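PDB 2F23: anti-cleavage anti-greA transcription factor gfh1 from Thermus thermophilus, which inhibits all catalytic activities of RNA polymerase by partly occluding its substrate-binding site and preventing NTP binding. Local coordinates for residues L75-L85 with A128-D136. Residues are numbered along the deposited sequence; the frame is centred on the assembly and turned at random.
Sequences LEEGSGEVIGL and ALLGHRVGD
I83 and the turn at G131 and H132 are joined by two nearly straight backbone hydrogen bonds: I83 N gives to H132 O (3.0 Å), and I83 O takes the N-H of G131 (2.8 Å). G131 lies inside a type II beta turn, L129 to H132, at the C-terminal end of helix 124-129. The CB of I83 points toward 128-136. With CG1 anti to the carbonyl carbon (chi1 -57°), the side chain packs over the carbonyl oxygens of L129 and H132, and CG2 meets L129 CB at 4.1 Å. V82 CG2 lies against the carbonyl group of G131.

R133 reaches back along the other segment with its chain extended from CG to NE. Its guanidinium is sandwiched: V82 CB sits over the centre of one face, and G78 CA lies over the opposite face, nearer the rim. NH1 donates to S79 O (3.0 Å), which it meets from above the carbonyl plane. Replacing R133 by an alanine is likely to leave S79 O without this donor and a gap between G78 and V82. Water 1 takes the N-H of V134 and lies within hydrogen-bonding distance of S79 O and E81 O; water 2 donates to S79 OG and lies close to V134 O. L75 CD1 also touches V134 O, at 3.6 Å.

A second type II turn, R133 to D136, is braced by D136 OD2. This oxygen accepts from R133 N (2.8 Å) and H132 ND1 on opposite faces of the carboxylate plane.

The contact lies at the surface of the C-terminal, FKBP-like part of this GreA/GreB-family protein. It joins the loop between strands 72-74 and 88-92 to the connection from helix 124-129 to strand 137-142. I83 and V134 pack on I154 of strand 145-155, while L75 and V134 touch K6 of strand 5-7.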
loop_
_atom_site.group_PDB
_atom_site.type_symbol
_atom_site.label_atom_id
_atom_site.label_comp_id
_atom_site.label_asym_id
_atom_site.label_seq_id
_atom_site.Cartn_x
_atom_site.Cartn_y
_atom_site.Cartn_z
ATOM N N LEU A 75 -13.260 7.401 -9.078
ATOM C CA LEU A 75 -13.184 7.775 -10.473
ATOM C C LEU A 75 -14.006 6.868 -11.358
ATOM O O LEU A 75 -14.327 5.732 -11.008
ATOM C CB LEU A 75 -11.728 7.765 -10.947
ATOM C CG LEU A 75 -10.799 8.729 -10.210
ATOM C CD1 LEU A 75 -9.381 8.561 -10.730
ATOM C CD2 LEU A 75 -11.278 10.162 -10.406
ATOM N N GLU A 76 -14.353 7.402 -12.516
ATOM C CA GLU A 76 -15.118 6.677 -13.502
ATOM C C GLU A 76 -14.166 5.661 -14.141
ATOM O O GLU A 76 -12.966 5.915 -14.259
ATOM C CB GLU A 76 -15.631 7.685 -14.524
ATOM C CG GLU A 76 -16.471 7.133 -15.630
ATOM C CD GLU A 76 -16.978 8.236 -16.528
ATOM O OE1 GLU A 76 -17.459 7.919 -17.626
ATOM O OE2 GLU A 76 -16.898 9.420 -16.127
ATOM N N GLU A 77 -14.691 4.510 -14.539
ATOM C CA GLU A 77 -13.860 3.483 -15.155
ATOM C C GLU A 77 -13.227 4.010 -16.441
ATOM O O GLU A 77 -13.711 4.981 -17.024
ATOM C CB GLU A 77 -14.697 2.244 -15.470
ATOM C CG GLU A 77 -14.002 0.946 -15.124
ATOM C CD GLU A 77 -13.828 0.778 -13.629
ATOM O OE1 GLU A 77 -14.834 0.491 -12.943
ATOM O OE2 GLU A 77 -12.693 0.948 -13.138
ATOM N N GLY A 78 -12.140 3.370 -16.863
ATOM C CA GLY A 78 -11.448 3.758 -18.086
ATOM C C GLY A 78 -11.123 5.231 -18.262
ATOM O O GLY A 78 -11.134 5.741 -19.386
ATOM N N SER A 79 -10.814 5.918 -17.169
ATOM C CA SER A 79 -10.495 7.339 -17.229
ATOM C C SER A 79 -8.995 7.617 -17.264
ATOM O O SER A 79 -8.184 6.803 -16.818
ATOM C CB SER A 79 -11.112 8.072 -16.035
ATOM O OG SER A 79 -10.602 7.576 -14.809
ATOM N N GLY A 80 -8.639 8.780 -17.804
ATOM C CA GLY A 80 -7.246 9.178 -17.878
ATOM C C GLY A 80 -6.351 8.286 -18.719
ATOM O O GLY A 80 -6.811 7.589 -19.625
ATOM N N GLU A 81 -5.058 8.321 -18.415
ATOM C CA GLU A 81 -4.076 7.525 -19.135
ATOM C C GLU A 81 -3.992 6.114 -18.569
ATOM O O GLU A 81 -4.504 5.833 -17.485
ATOM C CB GLU A 81 -2.696 8.195 -19.065
ATOM C CG GLU A 81 -2.577 9.470 -19.898
ATOM C CD GLU A 81 -1.173 10.055 -19.896
ATOM O OE1 GLU A 81 -0.201 9.287 -20.034
ATOM O OE2 GLU A 81 -1.041 11.293 -19.773
ATOM N N VAL A 82 -3.362 5.220 -19.321
ATOM C CA VAL A 82 -3.192 3.844 -18.878
ATOM C C VAL A 82 -1.703 3.527 -18.979
ATOM O O VAL A 82 -1.041 3.920 -19.940
ATOM C CB VAL A 82 -4.034 2.862 -19.736
ATOM C CG1 VAL A 82 -3.647 2.965 -21.187
ATOM C CG2 VAL A 82 -3.851 1.436 -19.225
ATOM N N ILE A 83 -1.179 2.830 -17.976
ATOM C CA ILE A 83 0.240 2.499 -17.922
ATOM C C ILE A 83 0.727 1.517 -18.973
ATOM O O ILE A 83 0.242 0.396 -19.066
ATOM C CB ILE A 83 0.614 1.940 -16.530
ATOM C CG1 ILE A 83 0.246 2.959 -15.453
ATOM C CG2 ILE A 83 2.103 1.611 -16.478
ATOM C CD1 ILE A 83 0.311 2.416 -14.052
ATOM N N GLY A 84 1.711 1.960 -19.749
ATOM C CA GLY A 84 2.291 1.124 -20.781
ATOM C C GLY A 84 3.766 1.429 -20.926
ATOM O O GLY A 84 4.341 2.179 -20.141
ATOM N N LEU A 85 4.386 0.845 -21.939
ATOM C CA LEU A 85 5.798 1.076 -22.189
ATOM C C LEU A 85 6.004 2.585 -22.352
ATOM O O LEU A 85 5.287 3.236 -23.118
ATOM C CB LEU A 85 6.198 0.328 -23.461
ATOM C CG LEU A 85 7.665 0.118 -23.825
ATOM C CD1 LEU A 85 8.418 -0.521 -22.667
ATOM C CD2 LEU A 85 7.724 -0.775 -25.062
ATOM N N ALA A 128 3.053 -5.952 -13.311
ATOM C CA ALA A 128 1.994 -5.628 -12.365
ATOM C C ALA A 128 1.426 -4.228 -12.602
ATOM O O ALA A 128 0.288 -3.945 -12.229
ATOM C CB ALA A 128 2.521 -5.744 -10.936
ATOM N N LEU A 129 2.219 -3.363 -13.225
ATOM C CA LEU A 129 1.808 -1.987 -13.503
ATOM C C LEU A 129 1.073 -1.840 -14.834
ATOM O O LEU A 129 0.143 -1.045 -14.962
ATOM C CB LEU A 129 3.037 -1.070 -13.504
ATOM C CG LEU A 129 3.671 -0.738 -12.151
ATOM C CD1 LEU A 129 5.077 -0.189 -12.353
ATOM C CD2 LEU A 129 2.791 0.264 -11.420
ATOM N N LEU A 130 1.484 -2.618 -15.827
ATOM C CA LEU A 130 0.867 -2.550 -17.146
ATOM C C LEU A 130 -0.657 -2.621 -17.141
ATOM O O LEU A 130 -1.252 -3.495 -16.505
ATOM C CB LEU A 130 1.406 -3.668 -18.038
ATOM C CG LEU A 130 2.886 -3.632 -18.419
ATOM C CD1 LEU A 130 3.217 -4.851 -19.278
ATOM C CD2 LEU A 130 3.190 -2.355 -19.190
ATOM N N GLY A 131 -1.280 -1.685 -17.852
ATOM C CA GLY A 131 -2.725 -1.670 -17.970
ATOM C C GLY A 131 -3.513 -1.032 -16.846
ATOM O O GLY A 131 -4.746 -1.027 -16.885
ATOM N N HIS A 132 -2.822 -0.489 -15.851
ATOM C CA HIS A 132 -3.515 0.131 -14.732
ATOM C C HIS A 132 -3.660 1.633 -14.885
ATOM O O HIS A 132 -2.977 2.253 -15.701
ATOM C CB HIS A 132 -2.825 -0.243 -13.425
ATOM C CG HIS A 132 -3.045 -1.671 -13.044
ATOM N ND1 HIS A 132 -4.277 -2.149 -12.651
ATOM C CD2 HIS A 132 -2.217 -2.742 -13.068
ATOM C CE1 HIS A 132 -4.198 -3.453 -12.453
ATOM N NE2 HIS A 132 -2.960 -3.838 -12.700
ATOM N N ARG A 133 -4.568 2.203 -14.102
ATOM C CA ARG A 133 -4.869 3.628 -14.183
ATOM C C ARG A 133 -4.762 4.344 -12.850
ATOM O O ARG A 133 -4.595 3.720 -11.807
ATOM C CB ARG A 133 -6.288 3.805 -14.730
ATOM C CG ARG A 133 -6.478 3.237 -16.126
ATOM C CD ARG A 133 -7.938 3.278 -16.550
ATOM N NE ARG A 133 -8.118 2.737 -17.897
ATOM C CZ ARG A 133 -7.961 3.437 -19.016
ATOM N NH1 ARG A 133 -7.623 4.719 -18.968
ATOM N NH2 ARG A 133 -8.140 2.847 -20.190
ATOM N N VAL A 134 -4.852 5.671 -12.898
ATOM C CA VAL A 134 -4.807 6.480 -11.689
ATOM C C VAL A 134 -5.951 6.031 -10.789
ATOM O O VAL A 134 -7.086 5.871 -11.242
ATOM C CB VAL A 134 -4.971 7.979 -12.031
ATOM C CG1 VAL A 134 -5.154 8.800 -10.766
ATOM C CG2 VAL A 134 -3.743 8.463 -12.795
ATOM N N GLY A 135 -5.647 5.802 -9.518
ATOM C CA GLY A 135 -6.682 5.376 -8.595
ATOM C C GLY A 135 -6.585 3.902 -8.258
ATOM O O GLY A 135 -7.156 3.458 -7.261
ATOM N N ASP A 136 -5.885 3.132 -9.087
ATOM C CA ASP A 136 -5.729 1.708 -8.812
ATOM C C ASP A 136 -4.756 1.515 -7.652
ATOM O O ASP A 136 -3.869 2.342 -7.424
ATOM C CB ASP A 136 -5.206 0.947 -10.043
ATOM C CG ASP A 136 -6.288 0.673 -11.073
ATOM O OD1 ASP A 136 -7.471 0.559 -10.685
ATOM O OD2 ASP A 136 -5.954 0.544 -12.268
HETATM O O HOH W 1 -5.566 7.076 -15.334
HETATM O O HOH W 2 -8.212 6.688 -13.654
#